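Local structure of alanine racemase (Oenococcus oeni PSU-1, 3HUR) at residues 46-57 with 372-382; 343-351 with 360-368. The protein belongs to the alanine racemase family, with an N-terminal TIM-barrel domain followed by a C-terminal domain rich in beta strands. All coordinates share one frame; numbering follows the deposited sequence.

Contact 1: 46-57 with 372-382; sequences LGAIPLAKAFQE and RIYTGDLAEVI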
loop_
_atom_site.group_PDB
_atom_site.type_symbol
_atom_site.label_atom_id
_atom_site.label_comp_id
_atom_site.label_asym_id
_atom_site.label_seq_id
_atom_site.Cartn_x
_atom_site.Cartn_y
_atom_site.Cartn_z
ATOM N N LEU A 46 12.521 18.918 6.231
ATOM C CA LEU A 46 13.758 18.779 7.005
ATOM C C LEU A 46 13.828 19.743 8.171
ATOM O O LEU A 46 14.675 19.566 9.062
ATOM C CB LEU A 46 15.004 18.976 6.127
ATOM C CG LEU A 46 15.123 18.009 4.967
ATOM C CD1 LEU A 46 16.474 18.144 4.340
ATOM C CD2 LEU A 46 14.882 16.586 5.428
ATOM N N GLY A 47 12.969 20.765 8.175
ATOM C CA GLY A 47 12.809 21.630 9.338
ATOM C C GLY A 47 13.113 23.075 9.006
ATOM O O GLY A 47 14.227 23.459 8.864
ATOM N N ALA A 48 12.102 23.895 8.899
ATOM C CA ALA A 48 12.315 25.248 8.399
ATOM C C ALA A 48 13.058 26.105 9.434
ATOM O O ALA A 48 13.961 26.849 9.124
ATOM C CB ALA A 48 11.003 25.856 8.008
ATOM N N ILE A 49 12.688 25.979 10.681
ATOM C CA ILE A 49 13.287 26.783 11.723
ATOM C C ILE A 49 14.788 26.563 11.856
ATOM O O ILE A 49 15.526 27.512 11.691
ATOM C CB ILE A 49 12.573 26.521 13.020
ATOM C CG1 ILE A 49 11.116 26.857 12.822
ATOM C CG2 ILE A 49 13.156 27.309 14.155
ATOM C CD1 ILE A 49 10.530 27.653 13.875
ATOM N N PRO A 50 15.247 25.321 12.133
ATOM C CA PRO A 50 16.670 25.040 12.203
ATOM C C PRO A 50 17.424 25.424 10.934
ATOM O O PRO A 50 18.519 25.948 11.019
ATOM C CB PRO A 50 16.740 23.525 12.434
ATOM C CG PRO A 50 15.372 23.060 12.553
ATOM C CD PRO A 50 14.457 24.198 12.638
ATOM N N LEU A 51 16.846 25.137 9.774
ATOM C CA LEU A 51 17.435 25.574 8.504
ATOM C C LEU A 51 17.554 27.142 8.465
ATOM O O LEU A 51 18.629 27.677 8.287
ATOM C CB LEU A 51 16.622 25.018 7.322
ATOM C CG LEU A 51 16.858 23.551 6.911
ATOM C CD1 LEU A 51 15.825 23.116 5.878
ATOM C CD2 LEU A 51 18.267 23.312 6.408
ATOM N N ALA A 52 16.463 27.839 8.735
ATOM C CA ALA A 52 16.491 29.290 8.789
ATOM C C ALA A 52 17.507 29.850 9.788
ATOM O O ALA A 52 18.262 30.744 9.436
ATOM C CB ALA A 52 15.158 29.826 9.074
ATOM N N LYS A 53 17.534 29.349 11.014
ATOM C CA LYS A 53 18.522 29.783 11.980
ATOM C C LYS A 53 19.934 29.535 11.467
ATOM O O LYS A 53 20.798 30.370 11.638
ATOM C CB LYS A 53 18.386 29.040 13.300
ATOM C CG LYS A 53 17.231 29.457 14.142
ATOM C CD LYS A 53 17.193 28.575 15.380
ATOM C CE LYS A 53 16.113 29.002 16.364
ATOM N NZ LYS A 53 16.517 30.219 17.159
ATOM N N ALA A 54 20.191 28.369 10.894
ATOM C CA ALA A 54 21.506 28.115 10.320
ATOM C C ALA A 54 21.833 29.155 9.217
ATOM O O ALA A 54 22.970 29.579 9.089
ATOM C CB ALA A 54 21.587 26.731 9.757
ATOM N N PHE A 55 20.851 29.566 8.429
ATOM C CA PHE A 55 21.167 30.509 7.377
ATOM C C PHE A 55 21.402 31.927 7.920
ATOM O O PHE A 55 22.184 32.670 7.318
ATOM C CB PHE A 55 20.078 30.563 6.306
ATOM C CG PHE A 55 19.806 29.258 5.621
ATOM C CD1 PHE A 55 20.776 28.327 5.454
ATOM C CD2 PHE A 55 18.544 28.978 5.139
ATOM C CE1 PHE A 55 20.493 27.140 4.808
ATOM C CE2 PHE A 55 18.266 27.813 4.501
ATOM C CZ PHE A 55 19.228 26.888 4.344
ATOM N N GLN A 56 20.705 32.305 9.003
ATOM C CA GLN A 56 20.849 33.659 9.620
ATOM C C GLN A 56 22.219 33.817 10.281
ATOM O O GLN A 56 22.850 34.853 10.190
ATOM C CB GLN A 56 19.762 33.928 10.670
ATOM C CG GLN A 56 19.667 35.378 11.101
ATOM C CD GLN A 56 18.475 35.669 12.022
ATOM O OE1 GLN A 56 17.423 36.117 11.573
ATOM N NE2 GLN A 56 18.638 35.411 13.305
ATOM N N GLU A 57 22.700 32.751 10.896
ATOM C CA GLU A 57 23.893 32.818 11.687
ATOM C C GLU A 57 25.111 32.844 10.807
ATOM O O GLU A 57 26.150 33.399 11.199
ATOM C CB GLU A 57 23.962 31.643 12.674
ATOM C CG GLU A 57 25.391 31.006 12.890
ATOM C CD GLU A 57 26.263 31.764 13.877
ATOM O OE1 GLU A 57 25.742 32.690 14.504
ATOM O OE2 GLU A 57 27.460 31.417 14.045
ATOM N N ARG A 372 13.487 14.371 13.105
ATOM C CA ARG A 372 14.625 14.981 12.501
ATOM C C ARG A 372 15.632 15.311 13.601
ATOM O O ARG A 372 15.275 15.981 14.551
ATOM C CB ARG A 372 14.191 16.242 11.746
ATOM C CG ARG A 372 13.726 15.989 10.339
ATOM C CD ARG A 372 12.605 15.007 10.223
ATOM N NE ARG A 372 12.152 14.964 8.837
ATOM C CZ ARG A 372 11.554 13.940 8.217
ATOM N NH1 ARG A 372 11.251 12.817 8.826
ATOM N NH2 ARG A 372 11.233 14.069 6.944
ATOM N N ILE A 373 16.871 14.822 13.450
ATOM C CA ILE A 373 17.979 15.114 14.330
ATOM C C ILE A 373 19.020 16.009 13.603
ATOM O O ILE A 373 19.389 15.746 12.462
ATOM C CB ILE A 373 18.646 13.790 14.781
ATOM C CG1 ILE A 373 17.620 12.900 15.552
ATOM C CG2 ILE A 373 19.901 14.029 15.646
ATOM C CD1 ILE A 373 16.813 13.591 16.656
ATOM N N TYR A 374 19.502 17.053 14.263
ATOM C CA TYR A 374 20.436 17.959 13.614
ATOM C C TYR A 374 21.854 17.721 14.095
ATOM O O TYR A 374 22.114 17.742 15.294
ATOM C CB TYR A 374 19.968 19.403 13.818
ATOM C CG TYR A 374 18.577 19.559 13.294
ATOM C CD1 TYR A 374 17.465 19.378 14.115
ATOM C CD2 TYR A 374 18.361 19.796 11.942
ATOM C CE1 TYR A 374 16.160 19.457 13.596
ATOM C CE2 TYR A 374 17.081 19.900 11.420
ATOM C CZ TYR A 374 15.998 19.723 12.220
ATOM O OH TYR A 374 14.778 19.818 11.627
ATOM N N THR A 375 22.773 17.517 13.157
ATOM C CA THR A 375 24.205 17.316 13.486
ATOM C C THR A 375 25.051 18.458 12.986
ATOM O O THR A 375 24.584 19.253 12.188
ATOM C CB THR A 375 24.787 16.097 12.783
ATOM O OG1 THR A 375 24.775 16.339 11.373
ATOM C CG2 THR A 375 23.979 14.826 13.100
ATOM N N GLY A 376 26.301 18.508 13.457
ATOM C CA GLY A 376 27.323 19.460 12.987
ATOM C C GLY A 376 27.497 20.681 13.868
ATOM O O GLY A 376 26.644 20.981 14.685
ATOM N N ASP A 377 28.618 21.385 13.686
ATOM C CA ASP A 377 29.015 22.512 14.546
ATOM C C ASP A 377 27.965 23.595 14.483
ATOM O O ASP A 377 27.573 24.162 15.494
ATOM C CB ASP A 377 30.379 23.105 14.104
ATOM C CG ASP A 377 31.588 22.144 14.339
ATOM O OD1 ASP A 377 31.510 21.196 15.172
ATOM O OD2 ASP A 377 32.648 22.365 13.695
ATOM N N LEU A 378 27.491 23.892 13.287
ATOM C CA LEU A 378 26.406 24.880 13.161
ATOM C C LEU A 378 25.191 24.526 14.016
ATOM O O LEU A 378 24.570 25.384 14.613
ATOM C CB LEU A 378 25.962 24.983 11.709
ATOM C CG LEU A 378 25.933 26.337 11.020
ATOM C CD1 LEU A 378 25.173 26.146 9.706
ATOM C CD2 LEU A 378 25.308 27.408 11.911
ATOM N N ALA A 379 24.852 23.247 14.059
ATOM C CA ALA A 379 23.759 22.754 14.868
ATOM C C ALA A 379 23.907 23.046 16.371
ATOM O O ALA A 379 22.938 23.420 17.031
ATOM C CB ALA A 379 23.609 21.272 14.653
ATOM N N GLU A 380 25.113 22.840 16.885
ATOM C CA GLU A 380 25.517 23.163 18.268
ATOM C C GLU A 380 25.274 24.657 18.517
ATOM O O GLU A 380 24.523 25.026 19.451
ATOM C CB GLU A 380 27.021 22.822 18.409
ATOM C CG GLU A 380 27.626 22.414 19.764
ATOM C CD GLU A 380 29.201 22.138 19.662
ATOM O OE1 GLU A 380 29.897 22.598 18.694
ATOM O OE2 GLU A 380 29.751 21.454 20.568
ATOM N N VAL A 381 25.853 25.497 17.639
ATOM C CA VAL A 381 25.796 26.959 17.771
ATOM C C VAL A 381 24.373 27.519 17.777
ATOM O O VAL A 381 24.089 28.466 18.524
ATOM C CB VAL A 381 26.582 27.693 16.618
ATOM C CG1 VAL A 381 26.250 29.206 16.594
ATOM C CG2 VAL A 381 28.118 27.442 16.700
ATOM N N ILE A 382 23.462 26.966 16.963
ATOM C CA ILE A 382 22.082 27.503 16.945
ATOM C C ILE A 382 21.148 26.857 17.983
ATOM O O ILE A 382 19.978 27.231 18.096
ATOM C CB ILE A 382 21.472 27.482 15.527
ATOM C CG1 ILE A 382 21.270 26.049 15.033
ATOM C CG2 ILE A 382 22.375 28.215 14.572
ATOM C CD1 ILE A 382 20.236 25.933 13.972
#

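Contact 2: 343-351 with 360-368; sequences GEQITVEEV and DEIQTTLAP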
loop_
_atom_site.group_PDB
_atom_site.type_symbol
_atom_site.label_atom_id
_atom_site.label_comp_id
_atom_site.label_asym_id
_atom_site.label_seq_id
_atom_site.Cartn_x
_atom_site.Cartn_y
_atom_site.Cartn_z
ATOM N N GLY A 343 20.148 11.175 -5.306
ATOM C CA GLY A 343 19.535 12.426 -5.677
ATOM C C GLY A 343 18.007 12.433 -5.713
ATOM O O GLY A 343 17.407 13.415 -6.204
ATOM N N GLU A 344 17.377 11.362 -5.225
ATOM C CA GLU A 344 15.923 11.224 -5.322
ATOM C C GLU A 344 15.241 12.332 -4.535
ATOM O O GLU A 344 15.731 12.770 -3.520
ATOM C CB GLU A 344 15.432 9.828 -4.821
ATOM C CG GLU A 344 13.884 9.682 -4.838
ATOM C CD GLU A 344 13.357 8.311 -4.503
ATOM O OE1 GLU A 344 14.155 7.401 -4.205
ATOM O OE2 GLU A 344 12.113 8.132 -4.525
ATOM N N GLN A 345 14.089 12.774 -5.018
ATOM C CA GLN A 345 13.340 13.838 -4.347
ATOM C C GLN A 345 12.879 13.415 -2.915
ATOM O O GLN A 345 12.646 12.260 -2.655
ATOM C CB GLN A 345 12.086 14.251 -5.135
ATOM C CG GLN A 345 12.196 14.315 -6.643
ATOM C CD GLN A 345 12.801 15.619 -7.162
ATOM O OE1 GLN A 345 12.078 16.511 -7.630
ATOM N NE2 GLN A 345 14.124 15.734 -7.063
ATOM N N ILE A 346 12.742 14.404 -2.032
ATOM C CA ILE A 346 12.227 14.182 -0.705
ATOM C C ILE A 346 10.902 14.876 -0.512
ATOM O O ILE A 346 10.324 14.787 0.556
ATOM C CB ILE A 346 13.230 14.539 0.368
ATOM C CG1 ILE A 346 13.641 16.010 0.285
ATOM C CG2 ILE A 346 14.411 13.637 0.263
ATOM C CD1 ILE A 346 14.519 16.467 1.401
ATOM N N THR A 347 10.385 15.495 -1.580
ATOM C CA THR A 347 9.051 16.129 -1.560
ATOM C C THR A 347 8.310 15.834 -2.820
ATOM O O THR A 347 8.912 15.555 -3.834
ATOM C CB THR A 347 9.132 17.660 -1.442
ATOM O OG1 THR A 347 10.179 18.124 -2.277
ATOM C CG2 THR A 347 9.442 18.117 -0.038
ATOM N N VAL A 348 6.989 15.920 -2.743
ATOM C CA VAL A 348 6.102 15.815 -3.874
ATOM C C VAL A 348 5.211 17.060 -3.820
ATOM O O VAL A 348 4.810 17.481 -2.756
ATOM C CB VAL A 348 5.227 14.494 -3.860
ATOM C CG1 VAL A 348 4.396 14.368 -2.553
ATOM C CG2 VAL A 348 4.260 14.394 -5.078
ATOM N N GLU A 349 4.905 17.616 -4.984
ATOM C CA GLU A 349 4.012 18.751 -5.140
ATOM C C GLU A 349 2.763 18.422 -5.963
ATOM O O GLU A 349 2.849 17.760 -6.963
ATOM C CB GLU A 349 4.768 19.852 -5.865
ATOM C CG GLU A 349 3.985 21.152 -6.057
ATOM C CD GLU A 349 4.913 22.343 -6.158
ATOM O OE1 GLU A 349 6.107 22.113 -6.469
ATOM O OE2 GLU A 349 4.478 23.476 -5.885
ATOM N N GLU A 350 1.629 18.969 -5.564
ATOM C CA GLU A 350 0.331 18.715 -6.174
ATOM C C GLU A 350 -0.294 20.106 -6.356
ATOM O O GLU A 350 -0.378 20.845 -5.393
ATOM C CB GLU A 350 -0.469 17.851 -5.170
ATOM C CG GLU A 350 -1.970 17.468 -5.464
ATOM C CD GLU A 350 -2.520 16.335 -4.471
ATOM O OE1 GLU A 350 -2.296 16.410 -3.228
ATOM O OE2 GLU A 350 -3.169 15.345 -4.934
ATOM N N VAL A 351 -0.649 20.498 -7.583
ATOM C CA VAL A 351 -1.393 21.745 -7.824
ATOM C C VAL A 351 -2.783 21.518 -8.474
ATOM O O VAL A 351 -2.987 20.597 -9.220
ATOM C CB VAL A 351 -0.581 22.772 -8.666
ATOM C CG1 VAL A 351 0.939 22.693 -8.345
ATOM C CG2 VAL A 351 -0.802 22.518 -10.095
ATOM N N ASP A 360 -1.854 24.726 -4.141
ATOM C CA ASP A 360 -0.460 24.315 -4.333
ATOM C C ASP A 360 0.102 23.613 -3.072
ATOM O O ASP A 360 0.679 24.256 -2.223
ATOM C CB ASP A 360 0.428 25.527 -4.682
ATOM C CG ASP A 360 1.813 25.119 -5.223
ATOM O OD1 ASP A 360 2.308 24.038 -4.881
ATOM O OD2 ASP A 360 2.440 25.876 -6.012
ATOM N N GLU A 361 -0.014 22.289 -2.989
ATOM C CA GLU A 361 0.422 21.505 -1.804
ATOM C C GLU A 361 1.757 20.775 -1.940
ATOM O O GLU A 361 1.852 19.859 -2.719
ATOM C CB GLU A 361 -0.620 20.436 -1.528
ATOM C CG GLU A 361 -0.438 19.765 -0.149
ATOM C CD GLU A 361 -1.451 18.671 0.126
ATOM O OE1 GLU A 361 -1.962 18.073 -0.871
ATOM O OE2 GLU A 361 -1.716 18.411 1.348
ATOM N N ILE A 362 2.770 21.140 -1.165
ATOM C CA ILE A 362 3.996 20.358 -1.130
ATOM C C ILE A 362 4.009 19.547 0.157
ATOM O O ILE A 362 3.548 20.039 1.190
ATOM C CB ILE A 362 5.247 21.222 -1.230
ATOM C CG1 ILE A 362 5.189 22.047 -2.510
ATOM C CG2 ILE A 362 6.448 20.361 -1.305
ATOM C CD1 ILE A 362 6.451 22.900 -2.824
ATOM N N GLN A 363 4.535 18.315 0.073
ATOM C CA GLN A 363 4.566 17.373 1.176
ATOM C C GLN A 363 5.815 16.521 1.159
ATOM O O GLN A 363 6.313 16.217 0.097
ATOM C CB GLN A 363 3.370 16.447 1.107
ATOM C CG GLN A 363 2.126 17.030 1.651
ATOM C CD GLN A 363 0.961 16.048 1.607
ATOM O OE1 GLN A 363 0.361 15.730 2.638
ATOM N NE2 GLN A 363 0.647 15.563 0.432
ATOM N N THR A 364 6.302 16.134 2.344
ATOM C CA THR A 364 7.470 15.259 2.444
ATOM C C THR A 364 7.128 13.855 1.971
ATOM O O THR A 364 5.963 13.433 2.007
ATOM C CB THR A 364 8.043 15.144 3.877
ATOM O OG1 THR A 364 9.298 14.443 3.814
ATOM C CG2 THR A 364 7.116 14.381 4.769
ATOM N N THR A 365 8.136 13.199 1.433
ATOM C CA THR A 365 8.068 11.808 1.024
ATOM C C THR A 365 9.241 11.064 1.678
ATOM O O THR A 365 9.571 9.962 1.240
ATOM C CB THR A 365 8.209 11.645 -0.547
ATOM O OG1 THR A 365 9.501 12.135 -0.936
ATOM C CG2 THR A 365 7.117 12.388 -1.292
ATOM N N LEU A 366 9.914 11.688 2.655
ATOM C CA LEU A 366 11.018 11.059 3.357
ATOM C C LEU A 366 10.611 10.759 4.825
ATOM O O LEU A 366 10.666 11.640 5.676
ATOM C CB LEU A 366 12.265 11.934 3.291
ATOM C CG LEU A 366 13.517 11.335 3.932
ATOM C CD1 LEU A 366 14.006 10.126 3.146
ATOM C CD2 LEU A 366 14.674 12.328 4.128
ATOM N N ALA A 367 10.191 9.515 5.088
ATOM C CA ALA A 367 10.080 8.943 6.455
ATOM C C ALA A 367 9.393 9.910 7.358
ATOM O O ALA A 367 9.937 10.328 8.356
ATOM C CB ALA A 367 11.431 8.594 7.011
ATOM N N PRO A 368 8.176 10.251 7.009
ATOM C CA PRO A 368 7.437 11.292 7.701
ATOM C C PRO A 368 7.163 11.027 9.183
ATOM O O PRO A 368 6.892 11.993 9.935
ATOM C CB PRO A 368 6.130 11.402 6.930
ATOM C CG PRO A 368 5.981 10.140 6.203
ATOM C CD PRO A 368 7.346 9.462 6.085
HETATM O O HOH W 1 -1.901 14.350 -0.451
#

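Contact 1: 46-57 with 372-382
Helix 48-57 and the short helix 377-381 cross almost perpendicularly, their axes 96° apart and 9.9 Å from each other at closest approach, while strand 372-375 passes the loop that leads into the first helix. Tyr-374 reaches that loop with its hydroxyl: OH donates a hydrogen bond of 2.6 Å to Leu-46 O, bent at the acceptor (C=O...donor angle 137°) and tilted from the carbonyl plane. The same ring carries Pro-50 on one face. Pro-50 CB stands 3.9 Å from the Tyr-374 ring centroid, a CH-pi contact, and Pro-50 CG lies toward the rim, 3.4 Å from Tyr-374 CZ. Between these two anchor points, at the N-cap of helix 48-57, Gly-47 CA lies 3.5 Å from Tyr-374 OH, at a backbone with positive phi.

Farther along, Ile-382 lays its delta carbon against the helix. CG1 sits between backbone N and carbonyl carbon (chi1 66°); with the extended CG1-CD1 arm, this brings CD1 to 3.7 Å from Lys-53 CB and close to Pro-50 O. Lys-53 itself carries its ammonium away to Ala-78 O. Leu-378 straddles the next turn with its two methyls: CD1 meets Ala-54 CB at 3.6 Å, and CD2 meets Glu-57 CG at 3.7 Å as the two side chains run past each other in opposite directions. Glu-57, bent at its second torsion, crosses Val-381 at about a right angle, its carboxylate lying against Val-381 CG1. Asp-17 binds the backbone N of Leu-378 at the start of the short helix. The chemistry is therefore divided: one directed bond and a ring face fix the loop end, and aliphatic contacts join the C-terminal helix to a helix of the barrel domain.

Contact 2: 343-351 with 360-368
Ile-346 O is gripped by two donors of the opposite segment: Thr-365 N at 2.8 Å, approaching from above the carbonyl plane, and Thr-364 OG1, a weak bond at 3.4 Å. Thr-364 OG1 in turn accepts from Leu-366 N at 3.1 Å, an ST turn that bends the chain as it leaves the strand; chi1 of -171° sets this hydroxyl opposite the backbone N. On the strand side of this turn the segments form an antiparallel ladder with hydrogen-bonded pairs Val-348 with Gln-363 and Glu-350 with Glu-361. Ile-362 CG2 packs 3.8 Å from Thr-347 CB, while its CG1 lies 3.7 Å from Glu-349 CD.

Acidic groups gather at the far end. Glu-349 OE2 is 2.5 Å from Asp-360 OD1, a separation so short that one acid probably holds a proton, though at this resolution the distance is doubtful; the two carboxylates are turned 37° apart. On the other face of the sheet, Glu-350 and Glu-361 extend side by side, carboxylates nearly coplanar, with their OE1 atoms 2.9 Å apart; this proximity would probably raise the proton affinity of one. Glu-350 OE2 accepts from Asn-291 ND2 of the second subunit.

The strands belong to the two-stranded hairpin of 347-353 and 357-364. Ile-362 touches Ala-41 of helix 41-45, Ile-346 and Leu-366 rest on Phe-251 of strand 251-263, and the second subunit packs against Glu-361 and Gln-363.

How the contacts relate
Contact 2 is nested inside the long loop that contact 1 closes, and strand 372-375 is the next strand after strand 357-364, past a short turn region. Their centres lie about 21 Å apart, yet the two meet through Arg-372. Its guanidinium probably bonds to two carbonyls of the turn after the hairpin, NH2 to Leu-366 O at 2.8 Å and NH1 to Ala-367 O at 2.9 Å, and NH2 also binds Gly-45 O just before segment 46-57. An apolar bridge adds to this, with Leu-46 CD1 3.9 Å from Ile-346 CD1. A bound sulfate ion, probably from the crystallisation liquor, lies about 5 Å from the side chain of Gln-363, on the contact 2 side.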